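Local coordinates for PA14 domain-containing protein (PDB 6QDI) that probably senses extracellular plant biomass by binding sugars through its calcium-containing tandem PA14 domains, as part of a membrane-bound anti-sigma factor, at residues 6-11 with 28-33; 16-21 with 37-42. All coordinates share one frame; numbering follows the deposited sequence.

Interaction 1: 6-11 with 28-33. With CA (calcium ion), chain G.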
loop_
_atom_site.group_PDB
_atom_site.type_symbol
_atom_site.label_atom_id
_atom_site.label_comp_id
_atom_site.label_asym_id
_atom_site.label_seq_id
_atom_site.Cartn_x
_atom_site.Cartn_y
_atom_site.Cartn_z
ATOM N N GLY A 6 9.813 7.783 -7.089
ATOM C CA GLY A 6 8.797 7.559 -6.083
ATOM C C GLY A 6 7.842 6.483 -6.597
ATOM O O GLY A 6 7.239 6.654 -7.660
ATOM N N ASP A 7 7.694 5.408 -5.801
ATOM C CA ASP A 7 6.694 4.378 -6.016
ATOM C C ASP A 7 5.620 4.636 -4.975
ATOM O O ASP A 7 5.894 4.644 -3.760
ATOM C CB ASP A 7 7.324 3.003 -5.880
ATOM C CG ASP A 7 8.278 2.689 -7.000
ATOM O OD1 ASP A 7 8.047 3.069 -8.150
ATOM O OD2 ASP A 7 9.307 2.050 -6.688
ATOM N N TYR A 8 4.407 4.825 -5.472
ATOM C CA TYR A 8 3.276 5.205 -4.668
ATOM C C TYR A 8 2.317 4.039 -4.515
ATOM O O TYR A 8 1.886 3.434 -5.514
ATOM C CB TYR A 8 2.526 6.420 -5.335
ATOM C CG TYR A 8 3.339 7.705 -5.267
ATOM C CD1 TYR A 8 4.458 7.904 -6.075
ATOM C CD2 TYR A 8 2.990 8.692 -4.374
ATOM C CE1 TYR A 8 5.228 9.044 -5.978
ATOM C CE2 TYR A 8 3.748 9.849 -4.250
ATOM C CZ TYR A 8 4.872 10.015 -5.042
ATOM O OH TYR A 8 5.586 11.198 -4.888
ATOM N N PHE A 9 1.961 3.772 -3.257
ATOM C CA PHE A 9 1.185 2.607 -2.861
ATOM C C PHE A 9 -0.124 3.039 -2.237
ATOM O O PHE A 9 -0.191 4.038 -1.506
ATOM C CB PHE A 9 1.979 1.770 -1.853
ATOM C CG PHE A 9 3.270 1.231 -2.428
ATOM C CD1 PHE A 9 3.305 -0.014 -3.033
ATOM C CD2 PHE A 9 4.461 1.930 -2.317
ATOM C CE1 PHE A 9 4.486 -0.509 -3.567
ATOM C CE2 PHE A 9 5.639 1.430 -2.856
ATOM C CZ PHE A 9 5.627 0.208 -3.463
ATOM N N ASP A 10 -1.160 2.253 -2.475
ATOM C CA ASP A 10 -2.515 2.583 -2.065
ATOM C C ASP A 10 -2.801 2.265 -0.606
ATOM O O ASP A 10 -3.880 2.564 -0.144
ATOM C CB ASP A 10 -3.557 1.847 -2.937
ATOM C CG ASP A 10 -4.573 2.760 -3.636
ATOM O OD1 ASP A 10 -4.503 3.950 -3.573
ATOM O OD2 ASP A 10 -5.396 2.216 -4.458
ATOM N N ASN A 11 -1.880 1.624 0.100
ATOM C CA ASN A 11 -2.058 1.239 1.503
ATOM C C ASN A 11 -1.007 1.914 2.379
ATOM O O ASN A 11 -0.048 2.514 1.870
ATOM C CB ASN A 11 -1.930 -0.297 1.625
ATOM C CG ASN A 11 -3.032 -0.994 0.881
ATOM O OD1 ASN A 11 -4.180 -0.560 0.903
ATOM N ND2 ASN A 11 -2.704 -2.140 0.309
ATOM N N PHE A 28 6.992 17.496 0.116
ATOM C CA PHE A 28 5.582 17.286 -0.183
ATOM C C PHE A 28 4.701 17.666 0.973
ATOM O O PHE A 28 4.996 17.357 2.128
ATOM C CB PHE A 28 5.311 15.821 -0.539
ATOM C CG PHE A 28 5.851 15.455 -1.870
ATOM C CD1 PHE A 28 5.187 15.838 -2.998
ATOM C CD2 PHE A 28 7.025 14.740 -2.017
ATOM C CE1 PHE A 28 5.664 15.532 -4.258
ATOM C CE2 PHE A 28 7.519 14.424 -3.289
ATOM C CZ PHE A 28 6.845 14.835 -4.396
ATOM N N PHE A 29 3.609 18.325 0.641
ATOM C CA PHE A 29 2.588 18.615 1.589
ATOM C C PHE A 29 1.265 18.310 0.905
ATOM O O PHE A 29 0.900 19.034 -0.057
ATOM C CB PHE A 29 2.647 20.076 2.052
ATOM C CG PHE A 29 1.642 20.409 3.090
ATOM C CD1 PHE A 29 0.267 20.618 2.754
ATOM C CD2 PHE A 29 1.993 20.554 4.413
ATOM C CE1 PHE A 29 -0.671 20.922 3.703
ATOM C CE2 PHE A 29 1.050 20.894 5.338
ATOM C CZ PHE A 29 -0.272 21.052 4.982
ATOM N N TRP A 30 0.586 17.245 1.328
ATOM C CA TRP A 30 -0.586 16.739 0.615
ATOM C C TRP A 30 -1.906 17.099 1.282
ATOM O O TRP A 30 -2.972 16.854 0.707
ATOM C CB TRP A 30 -0.450 15.228 0.419
ATOM C CG TRP A 30 0.604 14.856 -0.535
ATOM C CD1 TRP A 30 0.712 15.238 -1.850
ATOM C CD2 TRP A 30 1.715 13.990 -0.302
ATOM N NE1 TRP A 30 1.808 14.681 -2.431
ATOM C CE2 TRP A 30 2.430 13.884 -1.507
ATOM C CE3 TRP A 30 2.176 13.297 0.816
ATOM C CZ2 TRP A 30 3.575 13.093 -1.635
ATOM C CZ3 TRP A 30 3.332 12.512 0.678
ATOM C CH2 TRP A 30 3.998 12.430 -0.520
ATOM N N GLY A 31 -1.864 17.659 2.510
ATOM C CA GLY A 31 -3.107 17.949 3.185
ATOM C C GLY A 31 -3.802 16.643 3.447
ATOM O O GLY A 31 -3.172 15.627 3.723
ATOM N N VAL A 32 -5.116 16.666 3.289
ATOM C CA VAL A 32 -5.904 15.440 3.453
ATOM C C VAL A 32 -6.212 14.794 2.121
ATOM O O VAL A 32 -7.019 13.853 2.079
ATOM C CB VAL A 32 -7.202 15.632 4.278
ATOM C CG1 VAL A 32 -6.824 15.992 5.705
ATOM C CG2 VAL A 32 -8.116 16.670 3.679
ATOM N N ASN A 33 -5.615 15.257 1.030
ATOM C CA ASN A 33 -5.873 14.672 -0.290
ATOM C C ASN A 33 -4.761 13.780 -0.727
ATOM O O ASN A 33 -3.699 13.763 -0.153
ATOM C CB ASN A 33 -6.061 15.760 -1.300
ATOM C CG ASN A 33 -7.370 16.451 -1.085
ATOM O OD1 ASN A 33 -8.403 15.795 -0.813
ATOM N ND2 ASN A 33 -7.346 17.749 -1.130
HETATM CA CA CA G . -5.659 3.844 0.829
HETATM O O HOH W 1 -5.154 5.135 -1.102
HETATM O O HOH W 2 -5.633 1.622 1.886
HETATM O O HOH W 3 -6.866 2.451 -0.833
#
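Tyr8 alone reaches across from residues 6-11, meeting two aromatic rings, Phe28 and Trp30, so that a contact of only 86 Å² is made entirely by aromatic residues. Its CG lies anti to the carbonyl carbon (chi1 -70°), which directs the ring toward strand 27-31. Trp30 CZ2 comes up to the edge of the tyrosine ring, near its plane, at 4.2 Å from Tyr8 CE2. Farther out, Tyr8 OH meets Phe28 CZ at 3.9 Å, the two side chains pointing at each other from the two strands. The same hydroxyl is hydrogen-bonded to Asp23 OD2, giving the polar end of the ring a hydrogen-bond partner next to its contact with Phe28. Within 28-33, Phe28 CB sits 3.4 Å above one face of the Trp30 ring, offset toward its rim. Just past Trp30 the chain reverses in a type II' turn, closed by Asn33 N to Trp30 O at 3.1 Å, with Gly31 supplying the positive phi. At the other end of 6-11, Asp10 O binds a calcium ion at 2.4 Å, while Asp10 OD1 accepts a hydrogen bond from a water on that ion. Strand 4-9 runs between strands 17-23 and 44-53, and Tyr8 also packs on Val47 and Trp49; strand 27-31 belongs to a second sheet, where it pairs with strand 117-125, so the aromatic contact joins two sheets of the PA14 domain.

Interaction 2: 16-21 with 37-42. With CA (calcium ion), chain G.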
loop_
_atom_site.group_PDB
_atom_site.type_symbol
_atom_site.label_atom_id
_atom_site.label_comp_id
_atom_site.label_asym_id
_atom_site.label_seq_id
_atom_site.Cartn_x
_atom_site.Cartn_y
_atom_site.Cartn_z
ATOM N N ASN A 16 0.304 -2.670 -2.647
ATOM C CA ASN A 16 -0.662 -2.287 -3.674
ATOM C C ASN A 16 -0.192 -1.065 -4.455
ATOM O O ASN A 16 -0.705 0.050 -4.321
ATOM C CB ASN A 16 -2.085 -2.155 -3.137
ATOM C CG ASN A 16 -3.082 -2.268 -4.232
ATOM O OD1 ASN A 16 -2.751 -2.705 -5.348
ATOM N ND2 ASN A 16 -4.314 -1.987 -3.921
ATOM N N PHE A 17 0.830 -1.282 -5.267
ATOM C CA PHE A 17 1.424 -0.273 -6.121
ATOM C C PHE A 17 0.433 0.302 -7.113
ATOM O O PHE A 17 -0.284 -0.461 -7.774
ATOM C CB PHE A 17 2.584 -0.933 -6.880
ATOM C CG PHE A 17 3.177 -0.055 -7.937
ATOM C CD1 PHE A 17 4.142 0.891 -7.634
ATOM C CD2 PHE A 17 2.785 -0.189 -9.247
ATOM C CE1 PHE A 17 4.704 1.694 -8.634
ATOM C CE2 PHE A 17 3.298 0.635 -10.237
ATOM C CZ PHE A 17 4.279 1.545 -9.936
ATOM N N LYS A 18 0.398 1.631 -7.205
ATOM C CA LYS A 18 -0.427 2.299 -8.180
ATOM C C LYS A 18 0.276 3.218 -9.167
ATOM O O LYS A 18 -0.295 3.506 -10.227
ATOM C CB LYS A 18 -1.550 3.075 -7.504
ATOM C CG LYS A 18 -2.500 2.204 -6.672
ATOM C CD LYS A 18 -3.329 1.210 -7.525
ATOM C CE LYS A 18 -4.243 0.304 -6.688
ATOM N NZ LYS A 18 -5.051 -0.695 -7.475
ATOM N N LEU A 19 1.477 3.701 -8.861
ATOM C CA LEU A 19 2.093 4.737 -9.712
ATOM C C LEU A 19 3.543 4.861 -9.396
ATOM O O LEU A 19 3.944 4.853 -8.204
ATOM C CB LEU A 19 1.447 6.087 -9.459
ATOM C CG LEU A 19 2.007 7.293 -10.191
ATOM C CD1 LEU A 19 1.666 7.233 -11.668
ATOM C CD2 LEU A 19 1.469 8.559 -9.550
ATOM N N THR A 20 4.358 4.959 -10.448
ATOM C CA THR A 20 5.723 5.417 -10.272
ATOM C C THR A 20 5.916 6.749 -11.027
ATOM O O THR A 20 5.313 6.974 -12.067
ATOM C CB THR A 20 6.749 4.360 -10.775
ATOM O OG1 THR A 20 8.059 4.736 -10.350
ATOM C CG2 THR A 20 6.725 4.174 -12.296
ATOM N N ARG A 21 6.770 7.589 -10.464
ATOM C CA ARG A 21 7.130 8.850 -11.129
ATOM C C ARG A 21 8.426 9.329 -10.542
ATOM O O ARG A 21 8.841 8.890 -9.472
ATOM C CB ARG A 21 6.032 9.893 -10.948
ATOM C CG ARG A 21 5.901 10.448 -9.537
ATOM C CD ARG A 21 4.668 11.296 -9.346
ATOM N NE ARG A 21 4.680 11.974 -8.052
ATOM C CZ ARG A 21 3.621 12.539 -7.454
ATOM N NH1 ARG A 21 2.408 12.534 -8.024
ATOM N NH2 ARG A 21 3.784 13.098 -6.254
ATOM N N LYS A 37 -3.807 11.099 -8.771
ATOM C CA LYS A 37 -5.132 10.578 -9.103
ATOM C C LYS A 37 -5.208 9.049 -9.016
ATOM O O LYS A 37 -6.268 8.492 -8.764
ATOM C CB LYS A 37 -5.570 11.090 -10.466
ATOM C CG LYS A 37 -4.805 10.556 -11.647
ATOM C CD LYS A 37 -5.299 11.184 -12.936
ATOM C CE LYS A 37 -4.689 10.551 -14.174
ATOM N NZ LYS A 37 -3.209 10.683 -14.217
ATOM N N GLU A 38 -4.062 8.379 -9.188
ATOM C CA GLU A 38 -3.993 6.936 -9.155
ATOM C C GLU A 38 -4.114 6.358 -7.750
ATOM O O GLU A 38 -4.315 5.152 -7.607
ATOM C CB GLU A 38 -2.679 6.433 -9.775
ATOM C CG GLU A 38 -2.575 6.626 -11.277
ATOM C CD GLU A 38 -2.138 8.019 -11.696
ATOM O OE1 GLU A 38 -1.821 8.883 -10.834
ATOM O OE2 GLU A 38 -2.096 8.271 -12.929
ATOM N N ILE A 39 -3.933 7.187 -6.729
ATOM C CA ILE A 39 -3.988 6.764 -5.337
ATOM C C ILE A 39 -5.349 7.161 -4.806
ATOM O O ILE A 39 -5.707 8.362 -4.838
ATOM C CB ILE A 39 -2.846 7.443 -4.540
ATOM C CG1 ILE A 39 -1.480 6.931 -5.012
ATOM C CG2 ILE A 39 -2.974 7.217 -3.036
ATOM C CD1 ILE A 39 -1.182 5.491 -4.617
ATOM N N ARG A 40 -6.090 6.187 -4.288
ATOM C CA ARG A 40 -7.429 6.430 -3.733
ATOM C C ARG A 40 -7.329 7.536 -2.674
ATOM O O ARG A 40 -6.453 7.519 -1.793
ATOM C CB ARG A 40 -7.993 5.131 -3.098
ATOM C CG ARG A 40 -9.444 5.248 -2.597
ATOM C CD ARG A 40 -10.421 4.910 -3.720
ATOM N NE ARG A 40 -10.096 3.540 -4.021
ATOM C CZ ARG A 40 -10.700 2.472 -3.532
ATOM N NH1 ARG A 40 -11.746 2.603 -2.776
ATOM N NH2 ARG A 40 -10.213 1.253 -3.805
ATOM N N ASN A 41 -8.281 8.455 -2.701
ATOM C CA ASN A 41 -8.289 9.626 -1.810
ATOM C C ASN A 41 -8.967 9.270 -0.490
ATOM O O ASN A 41 -10.016 9.812 -0.156
ATOM C CB ASN A 41 -8.989 10.815 -2.485
ATOM C CG ASN A 41 -8.822 12.057 -1.706
ATOM O OD1 ASN A 41 -7.870 12.173 -0.909
ATOM N ND2 ASN A 41 -9.684 13.036 -1.962
ATOM N N ASP A 42 -8.332 8.365 0.252
ATOM C CA ASP A 42 -8.886 7.855 1.488
ATOM C C ASP A 42 -8.010 8.118 2.711
ATOM O O ASP A 42 -8.322 7.629 3.796
ATOM C CB ASP A 42 -9.192 6.365 1.402
ATOM C CG ASP A 42 -7.942 5.505 1.236
ATOM O OD1 ASP A 42 -6.846 6.055 1.152
ATOM O OD2 ASP A 42 -8.055 4.262 1.202
HETATM CA CA CA G . -5.659 3.844 0.829
HETATM O O HOH W 1 -5.154 5.135 -1.102
HETATM O O HOH W 3 -6.866 2.451 -0.833
HETATM O O HOH W 2 -5.633 1.622 1.886
#
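Lys18 and Leu19 are the two residues of a classic beta bulge facing Tyr8 in the first PA14 domain, and they pack against the calcium-binding loop at Glu38 and Ile39. The methylene part of Lys18 does the touching: CB lies 3.5 Å from Glu38 O and 3.8 Å from Ile39 CD1, while the bend at chi2 takes the amino end away from the loop. Leu19 crosses the Glu38 side chain instead. It brings CD2 to 3.5 Å from Glu38 OE1 and CD1 to 3.9 Å from Glu38 CD, because its CG points away from the backbone N (chi1 177°); apolar branches are thus laid against a carboxylate. Lys37 NZ forms a salt bridge to Glu38 OE2 at 3.0 Å, approaching from above the carboxylate plane, 37° out of it, which probably helps to hold the group against the leucine. Beyond Ile39 the loop makes an inverse gamma turn centred on Asn41 and enters the metal site. Arg40 contributes through the second shell, its O accepting a hydrogen bond from a calcium-bound water at 2.8 Å. Asp42 binds the calcium ion directly and in bidentate fashion, OD1 and OD2 each lying 2.5 Å from the metal.

Interactions 1 and 2, with centres about 8 Å apart, meet along the pairing of strands 4-9 and 17-23, where Tyr8 N lies 2.8 Å from Leu19 O and Asp7 OD1 2.8 Å from Thr20 OG1, both probable hydrogen bonds. One segment of each contact binds the same calcium ion: 6-11 supplies a backbone oxygen and 37-42 a carboxylate, with Ser44 and three waters completing eight-fold coordination. One of these waters is shared by Asp10 OD1 and Arg40 O, and Asp10 OD1 also accepts a hydrogen bond from Arg40 N, tying 6-11 to 37-42 next to the metal site. Asp10 OD2 packs 3.2 Å from Lys18 CE. The Arg40 side chain reaches the second PA14 domain through a salt bridge to Asp176.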